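Local coordinates for protein acetyl-CoA acetyltransferase (Elizabethkingia anophelis NUHP1, PDB 6BN2) that probably catalyses the reversible condensation of two acetyl-CoA molecules into acetoacetyl-CoA, as thiolases of this class do, at residues Pro208-Gln213 / Pro218-Glu223; Met105-Val110 / Ala281-Tyr286; Ile177-Gln182 / Leu238-Gln243. All coordinates share one frame; numbering follows the deposited sequence. Where two conformers were deposited one is given.

Interaction 1 (Pro208-Gln213 / Pro218-Glu223); sequences PVSIPQ and PIIFAE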
ATOM      1  N   PRO A 208      22.866  11.002   5.745  1.00 17.83           N
ATOM      2  CA  PRO A 208      22.632  11.301   7.161  1.00 18.54           C
ATOM      3  C   PRO A 208      21.301  11.998   7.387  1.00 19.22           C
ATOM      4  O   PRO A 208      20.715  12.607   6.487  1.00 21.52           O
ATOM      5  CB  PRO A 208      23.788  12.232   7.515  1.00 22.28           C
ATOM      6  CG  PRO A 208      24.088  12.934   6.186  1.00 27.87           C
ATOM      7  CD  PRO A 208      23.917  11.849   5.149  1.00 21.08           C
ATOM      8  N   VAL A 209      20.849  11.926   8.638  1.00 19.66           N
ATOM      9  CA  VAL A 209      19.628  12.585   9.087  1.00 20.72           C
ATOM     10  C   VAL A 209      20.020  13.682  10.056  1.00 22.64           C
ATOM     11  O   VAL A 209      20.697  13.412  11.052  1.00 22.89           O
ATOM     12  CB  VAL A 209      18.667  11.600   9.776  1.00 20.03           C
ATOM     13  CG1 VAL A 209      17.409  12.335  10.235  1.00 21.48           C
ATOM     14  CG2 VAL A 209      18.330  10.438   8.857  1.00 18.77           C
ATOM     15  N   SER A 210      19.577  14.904   9.783  1.00 24.22           N
ATOM     16  CA  SER A 210      19.789  16.015  10.699  1.00 28.42           C
ATOM     17  C   SER A 210      18.594  16.092  11.638  1.00 34.07           C
ATOM     18  O   SER A 210      17.447  16.114  11.184  1.00 35.19           O
ATOM     19  CB  SER A 210      19.960  17.322   9.926  1.00 34.08           C
ATOM     20  OG  SER A 210      20.127  18.412  10.808  1.00 42.53           O
ATOM     21  N   ILE A 211      18.860  16.115  12.940  1.00 32.36           N
ATOM     22  CA  ILE A 211      17.822  16.017  13.959  1.00 33.47           C
ATOM     23  C   ILE A 211      17.741  17.356  14.689  1.00 44.11           C
ATOM     24  O   ILE A 211      18.660  17.706  15.446  1.00 39.44           O
ATOM     25  CB  ILE A 211      18.101  14.861  14.928  1.00 34.48           C
ATOM     26  CG1 ILE A 211      18.136  13.539  14.156  1.00 30.88           C
ATOM     27  CG2 ILE A 211      17.041  14.818  16.020  1.00 38.02           C
ATOM     28  CD1 ILE A 211      18.841  12.438  14.877  1.00 31.50           C
ATOM     29  N   PRO A 212      16.670  18.128  14.505  1.00 48.67           N
ATOM     30  CA  PRO A 212      16.571  19.426  15.180  1.00 52.71           C
ATOM     31  C   PRO A 212      16.552  19.256  16.691  1.00 53.98           C
ATOM     32  O   PRO A 212      15.980  18.300  17.221  1.00 51.61           O
ATOM     33  CB  PRO A 212      15.250  19.999  14.658  1.00 53.22           C
ATOM     34  CG  PRO A 212      14.447  18.792  14.271  1.00 52.49           C
ATOM     35  CD  PRO A 212      15.455  17.811  13.734  1.00 48.91           C
ATOM     36  N   GLN A 213      17.196  20.191  17.379  1.00 56.83           N
ATOM     37  CA  GLN A 213      17.307  20.164  18.826  1.00 55.43           C
ATOM     38  C   GLN A 213      16.514  21.312  19.434  1.00 62.66           C
ATOM     39  O   GLN A 213      16.298  22.347  18.796  1.00 61.61           O
ATOM     40  CB  GLN A 213      18.772  20.247  19.259  1.00 54.42           C
ATOM     41  CG  GLN A 213      19.599  19.089  18.759  1.00 50.64           C
ATOM     42  CD  GLN A 213      19.012  17.757  19.167  1.00 51.82           C
ATOM     43  OE1 GLN A 213      18.536  16.989  18.328  1.00 52.81           O
ATOM     44  NE2 GLN A 213      19.040  17.471  20.462  1.00 50.88           N
ATOM     45  N   PRO A 218      21.615  21.167  15.210  1.00 48.65           N
ATOM     46  CA  PRO A 218      21.058  19.817  15.072  1.00 41.91           C
ATOM     47  C   PRO A 218      22.119  18.747  15.267  1.00 42.22           C
ATOM     48  O   PRO A 218      23.315  18.959  15.054  1.00 43.83           O
ATOM     49  CB  PRO A 218      20.522  19.794  13.637  1.00 42.55           C
ATOM     50  CG  PRO A 218      21.322  20.823  12.928  1.00 48.67           C
ATOM     51  CD  PRO A 218      21.567  21.909  13.939  1.00 47.44           C
ATOM     52  N   ILE A 219      21.653  17.575  15.673  1.00 34.39           N
ATOM     53  CA  ILE A 219      22.490  16.384  15.735  1.00 34.82           C
ATOM     54  C   ILE A 219      22.478  15.737  14.361  1.00 33.36           C
ATOM     55  O   ILE A 219      21.407  15.541  13.775  1.00 32.68           O
ATOM     56  CB  ILE A 219      21.976  15.409  16.810  1.00 41.56           C
ATOM     57  CG1 ILE A 219      22.151  16.012  18.207  1.00 50.19           C
ATOM     58  CG2 ILE A 219      22.665  14.051  16.680  1.00 41.17           C
ATOM     59  CD1 ILE A 219      21.560  15.170  19.314  1.00 50.62           C
ATOM     60  N   ILE A 220      23.658  15.409  13.835  1.00 28.30           N
ATOM     61  CA  ILE A 220      23.765  14.702  12.561  1.00 26.21           C
ATOM     62  C   ILE A 220      23.906  13.214  12.862  1.00 30.65           C
ATOM     63  O   ILE A 220      24.942  12.764  13.365  1.00 29.76           O
ATOM     64  CB  ILE A 220      24.937  15.210  11.710  1.00 30.17           C
ATOM     65  CG1 ILE A 220      24.906  16.734  11.603  1.00 35.34           C
ATOM     66  CG2 ILE A 220      24.887  14.578  10.312  1.00 32.16           C
ATOM     67  CD1 ILE A 220      23.661  17.260  10.948  1.00 42.70           C
ATOM     68  N   PHE A 221      22.862  12.445  12.554  1.00 23.00           N
ATOM     69  CA  PHE A 221      22.869  10.997  12.733  1.00 21.46           C
ATOM     70  C   PHE A 221      23.324  10.360  11.423  1.00 20.93           C
ATOM     71  O   PHE A 221      22.614  10.427  10.419  1.00 19.77           O
ATOM     72  CB  PHE A 221      21.479  10.510  13.142  1.00 21.17           C
ATOM     73  CG  PHE A 221      21.409   9.036  13.427  1.00 20.58           C
ATOM     74  CD1 PHE A 221      20.638   8.196  12.638  1.00 21.20           C
ATOM     75  CD2 PHE A 221      22.121   8.495  14.497  1.00 23.21           C
ATOM     76  CE1 PHE A 221      20.575   6.818  12.899  1.00 20.45           C
ATOM     77  CE2 PHE A 221      22.061   7.129  14.759  1.00 23.13           C
ATOM     78  CZ  PHE A 221      21.291   6.293  13.960  1.00 24.82           C
ATOM     79  N   ALA A 222      24.534   9.780  11.412  1.00 21.20           N
ATOM     80  CA  ALA A 222      25.147   9.354  10.158  1.00 18.88           C
ATOM     81  C   ALA A 222      25.549   7.887  10.102  1.00 21.68           C
ATOM     82  O   ALA A 222      26.011   7.430   9.049  1.00 23.02           O
ATOM     83  CB  ALA A 222      26.383  10.213   9.858  1.00 20.82           C
ATOM     84  N   GLU A 223      25.372   7.132  11.177  1.00 20.12           N
ATOM     85  CA  GLU A 223      25.853   5.763  11.224  1.00 17.19           C
ATOM     86  C   GLU A 223      24.849   4.885  11.960  1.00 19.75           C
ATOM     87  O   GLU A 223      24.259   5.311  12.959  1.00 21.43           O
ATOM     88  CB  GLU A 223      27.227   5.708  11.909  1.00 20.26           C
ATOM     89  CG  GLU A 223      27.890   4.339  11.866  1.00 23.92           C
ATOM     90  CD  GLU A 223      29.342   4.381  12.331  1.00 31.69           C
ATOM     91  OE1 GLU A 223      29.910   5.490  12.449  1.00 34.88           O
ATOM     92  OE2 GLU A 223      29.913   3.298  12.572  1.00 32.42           O
TER

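Interaction 2 (Met105-Val110 / Ala281-Tyr286); sequences MAAQAV and AKIVSY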
ATOM      1  N   MET A 105       6.974  -3.190  -8.169  1.00 12.84           N
ATOM      2  CA  MET A 105       5.834  -2.513  -8.786  0.61 12.90           C
ATOM      3  C   MET A 105       6.293  -1.337  -9.635  1.00 12.62           C
ATOM      4  O   MET A 105       5.731  -1.064 -10.692  1.00 12.67           O
ATOM      5  CB  MET A 105       4.866  -2.028  -7.703  0.61 12.23           C
ATOM      6  CG  MET A 105       4.160  -3.160  -6.976  0.61 14.93           C
ATOM      7  SD  MET A 105       3.305  -2.592  -5.495  0.61 11.04           S
ATOM      8  CE  MET A 105       1.631  -3.212  -5.820  0.61 13.20           C
ATOM      9  N   ALA A 106       7.306  -0.617  -9.162  1.00 11.08           N
ATOM     10  CA  ALA A 106       7.829   0.496  -9.941  1.00 11.24           C
ATOM     11  C   ALA A 106       8.475   0.002 -11.230  1.00 13.42           C
ATOM     12  O   ALA A 106       8.314   0.619 -12.293  1.00 12.16           O
ATOM     13  CB  ALA A 106       8.826   1.295  -9.095  1.00 11.68           C
ATOM     14  N   ALA A 107       9.211  -1.113 -11.154  1.00 13.30           N
ATOM     15  CA  ALA A 107       9.788  -1.689 -12.362  1.00 13.98           C
ATOM     16  C   ALA A 107       8.691  -2.094 -13.343  1.00 13.99           C
ATOM     17  O   ALA A 107       8.828  -1.903 -14.563  1.00 14.90           O
ATOM     18  CB  ALA A 107      10.684  -2.880 -11.990  1.00 15.75           C
ATOM     19  N   GLN A 108       7.580  -2.619 -12.828  1.00 14.27           N
ATOM     20  CA  GLN A 108       6.475  -2.992 -13.699  1.00 14.35           C
ATOM     21  C   GLN A 108       5.861  -1.772 -14.365  1.00 14.45           C
ATOM     22  O   GLN A 108       5.428  -1.853 -15.516  1.00 15.22           O
ATOM     23  CB  GLN A 108       5.416  -3.768 -12.912  1.00 15.81           C
ATOM     24  CG  GLN A 108       5.937  -5.148 -12.487  1.00 15.55           C
ATOM     25  CD  GLN A 108       5.028  -5.875 -11.534  1.00 15.73           C
ATOM     26  OE1 GLN A 108       4.513  -5.298 -10.590  1.00 19.48           O
ATOM     27  NE2 GLN A 108       4.807  -7.155 -11.789  1.00 16.88           N
ATOM     28  N   ALA A 109       5.808  -0.636 -13.657  1.00 13.83           N
ATOM     29  CA  ALA A 109       5.310   0.596 -14.275  1.00 14.84           C
ATOM     30  C   ALA A 109       6.203   1.039 -15.432  1.00 16.11           C
ATOM     31  O   ALA A 109       5.707   1.554 -16.449  1.00 15.98           O
ATOM     32  CB  ALA A 109       5.205   1.712 -13.230  1.00 15.09           C
ATOM     33  N   VAL A 110       7.521   0.849 -15.301  1.00 14.27           N
ATOM     34  CA  VAL A 110       8.427   1.153 -16.413  1.00 14.42           C
ATOM     35  C   VAL A 110       8.219   0.161 -17.558  1.00 17.42           C
ATOM     36  O   VAL A 110       8.097   0.552 -18.727  1.00 18.82           O
ATOM     37  CB  VAL A 110       9.897   1.163 -15.945  1.00 15.32           C
ATOM     38  CG1 VAL A 110      10.855   1.422 -17.146  1.00 16.81           C
ATOM     39  CG2 VAL A 110      10.124   2.233 -14.874  1.00 15.97           C
ATOM     40  N   ALA A 281      23.011  -0.321 -11.689  1.00 17.43           N
ATOM     41  CA  ALA A 281      22.671  -1.726 -11.837  1.00 16.55           C
ATOM     42  C   ALA A 281      21.432  -1.819 -12.716  1.00 17.66           C
ATOM     43  O   ALA A 281      20.712  -0.838 -12.908  1.00 20.01           O
ATOM     44  CB  ALA A 281      22.402  -2.390 -10.478  1.00 17.39           C
ATOM     45  N   LYS A 282      21.200  -3.011 -13.244  1.00 17.00           N
ATOM     46  CA  LYS A 282      20.008  -3.307 -14.033  1.00 16.19           C
ATOM     47  C   LYS A 282      19.145  -4.277 -13.245  1.00 16.99           C
ATOM     48  O   LYS A 282      19.666  -5.194 -12.610  1.00 16.25           O
ATOM     49  CB  LYS A 282      20.412  -3.921 -15.387  1.00 16.51           C
ATOM     50  CG  LYS A 282      19.249  -4.404 -16.234  1.00 23.80           C
ATOM     51  CD  LYS A 282      19.782  -4.885 -17.588  1.00 27.97           C
ATOM     52  CE  LYS A 282      18.888  -5.946 -18.203  1.00 41.02           C
ATOM     53  NZ  LYS A 282      19.389  -6.348 -19.558  1.00 46.49           N
ATOM     54  N   ILE A 283      17.829  -4.073 -13.250  1.00 15.02           N
ATOM     55  CA  ILE A 283      16.934  -5.054 -12.638  1.00 15.56           C
ATOM     56  C   ILE A 283      16.711  -6.162 -13.658  1.00 17.73           C
ATOM     57  O   ILE A 283      16.225  -5.908 -14.761  1.00 19.80           O
ATOM     58  CB  ILE A 283      15.607  -4.419 -12.202  1.00 13.42           C
ATOM     59  CG1 ILE A 283      15.859  -3.440 -11.047  1.00 15.18           C
ATOM     60  CG2 ILE A 283      14.616  -5.510 -11.766  1.00 15.07           C
ATOM     61  CD1 ILE A 283      14.616  -2.613 -10.642  1.00 15.93           C
ATOM     62  N   VAL A 284      17.096  -7.386 -13.310  1.00 14.68           N
ATOM     63  CA  VAL A 284      17.008  -8.491 -14.263  1.00 14.63           C
ATOM     64  C   VAL A 284      15.645  -9.172 -14.192  1.00 16.04           C
ATOM     65  O   VAL A 284      15.011  -9.413 -15.227  1.00 18.19           O
ATOM     66  CB  VAL A 284      18.141  -9.498 -14.010  1.00 17.69           C
ATOM     67  CG1 VAL A 284      18.016 -10.680 -14.959  1.00 18.90           C
ATOM     68  CG2 VAL A 284      19.507  -8.818 -14.165  1.00 17.84           C
ATOM     69  N   SER A 285      15.200  -9.476 -12.972  1.00 15.65           N
ATOM     70  CA  SER A 285      13.942 -10.174 -12.744  1.00 13.45           C
ATOM     71  C   SER A 285      13.555 -10.035 -11.280  1.00 13.14           C
ATOM     72  O   SER A 285      14.338  -9.569 -10.443  1.00 14.73           O
ATOM     73  CB  SER A 285      14.046 -11.652 -13.112  1.00 18.53           C
ATOM     74  OG  SER A 285      14.972 -12.277 -12.227  1.00 17.03           O
ATOM     75  N   TYR A 286      12.338 -10.476 -10.975  1.00 14.28           N
ATOM     76  CA  TYR A 286      11.834 -10.402  -9.608  1.00 12.77           C
ATOM     77  C   TYR A 286      10.653 -11.351  -9.514  1.00 13.76           C
ATOM     78  O   TYR A 286      10.089 -11.765 -10.533  1.00 15.34           O
ATOM     79  CB  TYR A 286      11.418  -8.962  -9.204  1.00 14.51           C
ATOM     80  CG  TYR A 286      10.666  -8.312 -10.331  1.00 14.47           C
ATOM     81  CD1 TYR A 286       9.315  -8.584 -10.525  1.00 15.27           C
ATOM     82  CD2 TYR A 286      11.315  -7.498 -11.248  1.00 16.03           C
ATOM     83  CE1 TYR A 286       8.632  -8.064 -11.603  1.00 17.03           C
ATOM     84  CE2 TYR A 286      10.637  -6.965 -12.331  1.00 17.01           C
ATOM     85  CZ  TYR A 286       9.299  -7.254 -12.499  1.00 18.25           C
ATOM     86  OH  TYR A 286       8.610  -6.760 -13.591  1.00 20.63           O
TER

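Interaction 3 (Ile177-Gln182 / Leu238-Gln243); sequences ITREEQ and LPTVFQ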
ATOM      1  N   ILE A 177      18.132 -26.300  13.544  1.00 24.49           N
ATOM      2  CA  ILE A 177      19.038 -25.169  13.700  1.00 23.55           C
ATOM      3  C   ILE A 177      19.103 -24.846  15.184  1.00 25.47           C
ATOM      4  O   ILE A 177      18.096 -24.464  15.784  1.00 23.09           O
ATOM      5  CB  ILE A 177      18.570 -23.962  12.883  1.00 22.34           C
ATOM      6  CG1 ILE A 177      18.509 -24.371  11.401  1.00 24.67           C
ATOM      7  CG2 ILE A 177      19.513 -22.784  13.123  1.00 21.68           C
ATOM      8  CD1 ILE A 177      17.733 -23.413  10.518  1.00 22.64           C
ATOM      9  N   THR A 178      20.276 -25.010  15.776  1.00 24.06           N
ATOM     10  CA  THR A 178      20.402 -24.973  17.225  1.00 24.55           C
ATOM     11  C   THR A 178      20.613 -23.553  17.741  1.00 23.73           C
ATOM     12  O   THR A 178      20.934 -22.625  16.998  1.00 22.90           O
ATOM     13  CB  THR A 178      21.567 -25.854  17.679  1.00 27.46           C
ATOM     14  OG1 THR A 178      22.804 -25.286  17.226  1.00 25.61           O
ATOM     15  CG2 THR A 178      21.432 -27.266  17.118  1.00 27.09           C
ATOM     16  N   ARG A 179      20.454 -23.408  19.062  1.00 21.47           N
ATOM     17  CA  ARG A 179      20.786 -22.156  19.740  1.00 22.73           C
ATOM     18  C   ARG A 179      22.217 -21.725  19.437  1.00 22.61           C
ATOM     19  O   ARG A 179      22.478 -20.554  19.128  1.00 22.54           O
ATOM     20  CB  ARG A 179      20.571 -22.332  21.248  1.00 26.84           C
ATOM     21  CG  ARG A 179      21.292 -21.323  22.148  1.00 29.22           C
ATOM     22  CD  ARG A 179      20.670 -19.951  21.989  1.00 26.68           C
ATOM     23  NE  ARG A 179      21.288 -18.936  22.851  1.00 26.64           N
ATOM     24  CZ  ARG A 179      20.889 -18.663  24.090  1.00 28.66           C
ATOM     25  NH1 ARG A 179      19.893 -19.351  24.642  1.00 28.93           N
ATOM     26  NH2 ARG A 179      21.485 -17.703  24.781  1.00 27.99           N
ATOM     27  N   GLU A 180      23.162 -22.666  19.522  1.00 23.76           N
ATOM     28  CA  GLU A 180      24.563 -22.322  19.288  1.00 22.67           C
ATOM     29  C   GLU A 180      24.788 -21.847  17.859  1.00 22.26           C
ATOM     30  O   GLU A 180      25.554 -20.903  17.625  1.00 22.28           O
ATOM     31  CB  GLU A 180      25.458 -23.523  19.598  1.00 26.49           C
ATOM     32  CG  GLU A 180      25.537 -23.887  21.081  1.00 34.81           C
ATOM     33  CD  GLU A 180      24.303 -24.613  21.625  1.00 44.57           C
ATOM     34  OE1 GLU A 180      23.417 -25.036  20.836  1.00 32.99           O
ATOM     35  OE2 GLU A 180      24.226 -24.764  22.865  1.00 50.63           O
ATOM     36  N   GLU A 181      24.128 -22.485  16.886  1.00 21.16           N
ATOM     37  CA  GLU A 181      24.288 -22.054  15.499  1.00 20.75           C
ATOM     38  C   GLU A 181      23.693 -20.672  15.279  1.00 19.63           C
ATOM     39  O   GLU A 181      24.278 -19.849  14.561  1.00 19.31           O
ATOM     40  CB  GLU A 181      23.651 -23.074  14.549  1.00 20.48           C
ATOM     41  CG  GLU A 181      24.417 -24.397  14.513  1.00 22.39           C
ATOM     42  CD  GLU A 181      23.606 -25.565  13.952  1.00 28.60           C
ATOM     43  OE1 GLU A 181      22.382 -25.417  13.703  1.00 27.70           O
ATOM     44  OE2 GLU A 181      24.194 -26.652  13.768  1.00 30.47           O
ATOM     45  N   GLN A 182      22.528 -20.400  15.877  1.00 18.79           N
ATOM     46  CA  GLN A 182      21.922 -19.079  15.749  1.00 18.13           C
ATOM     47  C   GLN A 182      22.800 -18.012  16.384  1.00 19.14           C
ATOM     48  O   GLN A 182      22.950 -16.909  15.843  1.00 19.03           O
ATOM     49  CB  GLN A 182      20.534 -19.082  16.387  1.00 18.74           C
ATOM     50  CG  GLN A 182      19.548 -19.949  15.631  1.00 19.73           C
ATOM     51  CD  GLN A 182      18.213 -20.056  16.331  1.00 23.31           C
ATOM     52  OE1 GLN A 182      17.645 -19.051  16.759  1.00 21.94           O
ATOM     53  NE2 GLN A 182      17.701 -21.274  16.448  1.00 21.58           N
ATOM     54  N   LEU A 238      21.854 -15.406  27.292  1.00 32.04           N
ATOM     55  CA  LEU A 238      20.597 -14.677  27.269  1.00 31.01           C
ATOM     56  C   LEU A 238      19.414 -15.644  27.313  1.00 34.16           C
ATOM     57  O   LEU A 238      19.511 -16.781  26.835  1.00 34.57           O
ATOM     58  CB  LEU A 238      20.504 -13.810  26.017  1.00 30.97           C
ATOM     59  CG  LEU A 238      21.442 -12.611  25.922  1.00 34.54           C
ATOM     60  CD1 LEU A 238      21.237 -11.951  24.589  1.00 29.10           C
ATOM     61  CD2 LEU A 238      21.164 -11.632  27.037  1.00 38.10           C
ATOM     62  N   PRO A 239      18.283 -15.215  27.867  1.00 38.76           N
ATOM     63  CA  PRO A 239      17.104 -16.087  27.915  1.00 36.15           C
ATOM     64  C   PRO A 239      16.417 -16.195  26.563  1.00 30.63           C
ATOM     65  O   PRO A 239      16.503 -15.302  25.717  1.00 31.71           O
ATOM     66  CB  PRO A 239      16.199 -15.388  28.939  1.00 41.22           C
ATOM     67  CG  PRO A 239      16.556 -13.943  28.794  1.00 41.75           C
ATOM     68  CD  PRO A 239      18.039 -13.922  28.535  1.00 40.58           C
ATOM     69  N   THR A 240      15.728 -17.318  26.365  1.00 33.28           N
ATOM     70  CA  THR A 240      14.965 -17.542  25.137  1.00 28.97           C
ATOM     71  C   THR A 240      13.589 -16.903  25.295  1.00 37.80           C
ATOM     72  O   THR A 240      12.750 -17.392  26.056  1.00 41.28           O
ATOM     73  CB  THR A 240      14.856 -19.032  24.830  1.00 31.98           C
ATOM     74  OG1 THR A 240      14.340 -19.731  25.973  1.00 32.66           O
ATOM     75  CG2 THR A 240      16.236 -19.590  24.462  1.00 31.78           C
ATOM     76  N   VAL A 241      13.352 -15.819  24.555  1.00 29.02           N
ATOM     77  CA  VAL A 241      12.258 -14.917  24.889  1.00 35.72           C
ATOM     78  C   VAL A 241      10.906 -15.373  24.351  1.00 37.50           C
ATOM     79  O   VAL A 241       9.872 -14.890  24.827  1.00 37.48           O
ATOM     80  CB  VAL A 241      12.586 -13.499  24.392  1.00 42.36           C
ATOM     81  CG1 VAL A 241      13.754 -12.922  25.190  1.00 44.95           C
ATOM     82  CG2 VAL A 241      12.921 -13.515  22.927  1.00 38.51           C
ATOM     83  N   PHE A 242      10.868 -16.291  23.386  1.00 29.73           N
ATOM     84  CA  PHE A 242       9.594 -16.737  22.830  1.00 29.32           C
ATOM     85  C   PHE A 242       9.161 -18.105  23.328  1.00 33.41           C
ATOM     86  O   PHE A 242       8.005 -18.484  23.125  1.00 36.12           O
ATOM     87  CB  PHE A 242       9.670 -16.732  21.295  1.00 26.13           C
ATOM     88  CG  PHE A 242       9.922 -15.373  20.729  1.00 24.28           C
ATOM     89  CD1 PHE A 242       8.910 -14.417  20.733  1.00 25.70           C
ATOM     90  CD2 PHE A 242      11.175 -15.023  20.235  1.00 22.66           C
ATOM     91  CE1 PHE A 242       9.137 -13.142  20.235  1.00 24.14           C
ATOM     92  CE2 PHE A 242      11.404 -13.746  19.732  1.00 26.33           C
ATOM     93  CZ  PHE A 242      10.371 -12.801  19.739  1.00 25.38           C
ATOM     94  N   GLN A 243      10.041 -18.837  24.000  1.00 32.17           N
ATOM     95  CA  GLN A 243       9.759 -20.210  24.394  1.00 35.31           C
ATOM     96  C   GLN A 243      10.605 -20.515  25.617  1.00 43.52           C
ATOM     97  O   GLN A 243      11.833 -20.415  25.551  1.00 41.92           O
ATOM     98  CB  GLN A 243      10.079 -21.160  23.243  1.00 34.52           C
ATOM     99  CG  GLN A 243       9.777 -22.603  23.486  1.00 42.99           C
ATOM    100  CD  GLN A 243       9.956 -23.407  22.223  1.00 43.93           C
ATOM    101  OE1 GLN A 243       9.536 -22.980  21.142  1.00 39.84           O
ATOM    102  NE2 GLN A 243      10.604 -24.555  22.337  1.00 42.25           N
TER

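Interaction 1 (Pro208-Gln213 / Pro218-Glu223)
Ile-211 lies against Ile-219 and Phe-221 on the inner face of a short antiparallel pair. Its CB rises from the face shared with Ile-219, 4.3 Å from Ile-219 CB. From there CG1, set anti to the carbonyl carbon (chi1 -60°), runs past the carbonyl oxygen of Ile-219, the two atoms 3.9 Å apart. The tip, CD1, reaches diagonally to Phe-221 CB at 3.7 Å, and the two side chains run alongside each other in the same direction. A beta-branched residue suits this place: it favours an extended backbone and spreads a broad apolar surface.

The backbones are joined by four hydrogen bonds. Val-209 pairs both ways with Phe-221, its N reaching Phe-221 O at 2.9 Å and nearly straight at 171°. Ile-211 pairs likewise with Ile-219, its N giving a 2.7 Å bond to Ile-219 O in the carbonyl plane. Between them Ser-210 and Ile-220 form a non-hydrogen-bonded pair whose side chains point to the more solvent-facing side, where Ser-210 OG comes within 3.2 Å of Pro-218 CB. On this side Ile-220 uses both branches: CD1 meets the serine, while CG2 touches Pro-208 CB at 3.8 Å.

Pro-212 and Pro-218 stand opposite each other just beyond the last pair; proline, lacking an N-H, suits a place whose N-H would point away from the partner strand. Val-209 and Phe-221 are buried beneath this two-stranded antiparallel beta hairpin, which is laid on the surface of the thiolase fold, one face against Pro-21, the loop at Leu-29 and helix 34-48.

Interaction 2 (Met105-Val110 / Ala281-Tyr286)
Gln-108 and Tyr-286 make the tight end of this buried contact. The glutamine CG comes to 3.3 Å from the tyrosine OH, while its NE2 lies 3.9 Å from ring atom CE1. The two side chains cross at a slant, with the amide plane turned 86° against the ring. Tyr-286 has CG between its backbone N and carbonyl carbon (chi1 43°), a setting in which the ring reaches across to the helix.

The other half of the contact is looser and wholly apolar. Ala-107 points at the strand, and its methyl CB sits 4.1 Å from Tyr-286 CE2 and 4.2 Å from Ile-283 CD1. With axes 10.2 Å apart, helix and strand are bridged by the long side chains of the strand, and the small alanine leaves them room. Ile-283 also meets the ring, its CG2 lying in plane at the edge, and it continues the apolar layer to Leu-266.

No solvent face relieves the polar tips. Both Gln-108 NE2 and Tyr-286 OH hydrogen-bond Asp-114 OD2 of the second subunit, and the hydroxyl is bonded also to Lys-111 NZ of the same chain as the tyrosine, so the tight end is part of the subunit interface. Just before the tyrosine, a classic beta bulge sets Val-284 and Ser-285 together opposite Val-396 of the neighbouring strand 391-399.

Helix 98-111 begins just after the predicted nucleophile Cys-96 and belongs to the N-terminal half, whereas strand 281-290 belongs to the C-terminal half. Such helix-on-sheet packing between the halves is consistent with the layered alpha-beta-alpha-beta-alpha thiolase fold.

Interaction 3 (Ile177-Gln182 / Leu238-Gln243)
The carbonyl oxygen of Leu-238 is gripped by both terminal nitrogens of Arg-179. The main bond comes from NH2, 3.0 Å from Leu-238 O; a weak second one comes from NH1, at 3.4 Å from the same oxygen. Neither group is perfectly aligned: the NH2 bond bends to 142° at the hydrogen, and the oxygen lies 23° out of the guanidinium plane, still near its edge. Leu-238 N is also close to NH2, but two donors make no bond there.

Arginine suits this place because the gap is wide: the nearest CA atoms, those of Arg-179 and Thr-240, are 9.2 Å apart. Its CG stands anti to the backbone N (chi1 160°), then the chain bends at chi2, which delivers the guanidinium to the loop. At the tip, NH1 also touches the methyl CG2 of Thr-240 at 3.7 Å. The hydroxyl of that threonine turns elsewhere, giving its proton to the backbone of its own loop in a 2.6 Å bond from Thr-240 OG1 to Gln-243 O.

The arginine has partners of its own: NE forms a salt bridge with Asp-183, one turn on, and NH2 has a further acceptor in Ile-235 O. At the start of helix 179-198, Thr-178 is the N-cap and forms a capping box with Glu-181, the bond from Glu-181 N to Thr-178 OG1 being 3.1 Å.

The Leu-238 side chain, about 8 Å from a bound calcium ion, touches Ala-252, which with Tyr-190 and Ala-254 makes up a calcium site. Chemically, one cation ties two backbone carbonyls of a loop lacking regular structure to a capped helix, while Asp-183 would probably balance its charge and keep the guanidinium oriented.

Overall arrangement
Followed from the N terminus, the chain enters interaction 2 at 105-110, interaction 3 at 177-182 and interaction 1 at 208-213, and then closes them in reverse order, at 218-223, 238-243 and 281-286. The three loops therefore nest one within another and none crosses another. Interaction 1 closes a short hairpin at the surface; interaction 3 spans that hairpin and ties the start of helix 179-198 to the loop leading to strand 258-268; interaction 2 encloses both and joins the N-terminal half of the thiolase to its C-terminal half. In space they stand well apart, with centres 32 to 38 Å from one another, and interactions 2 and 3 lie on opposite sides of the chain's centre.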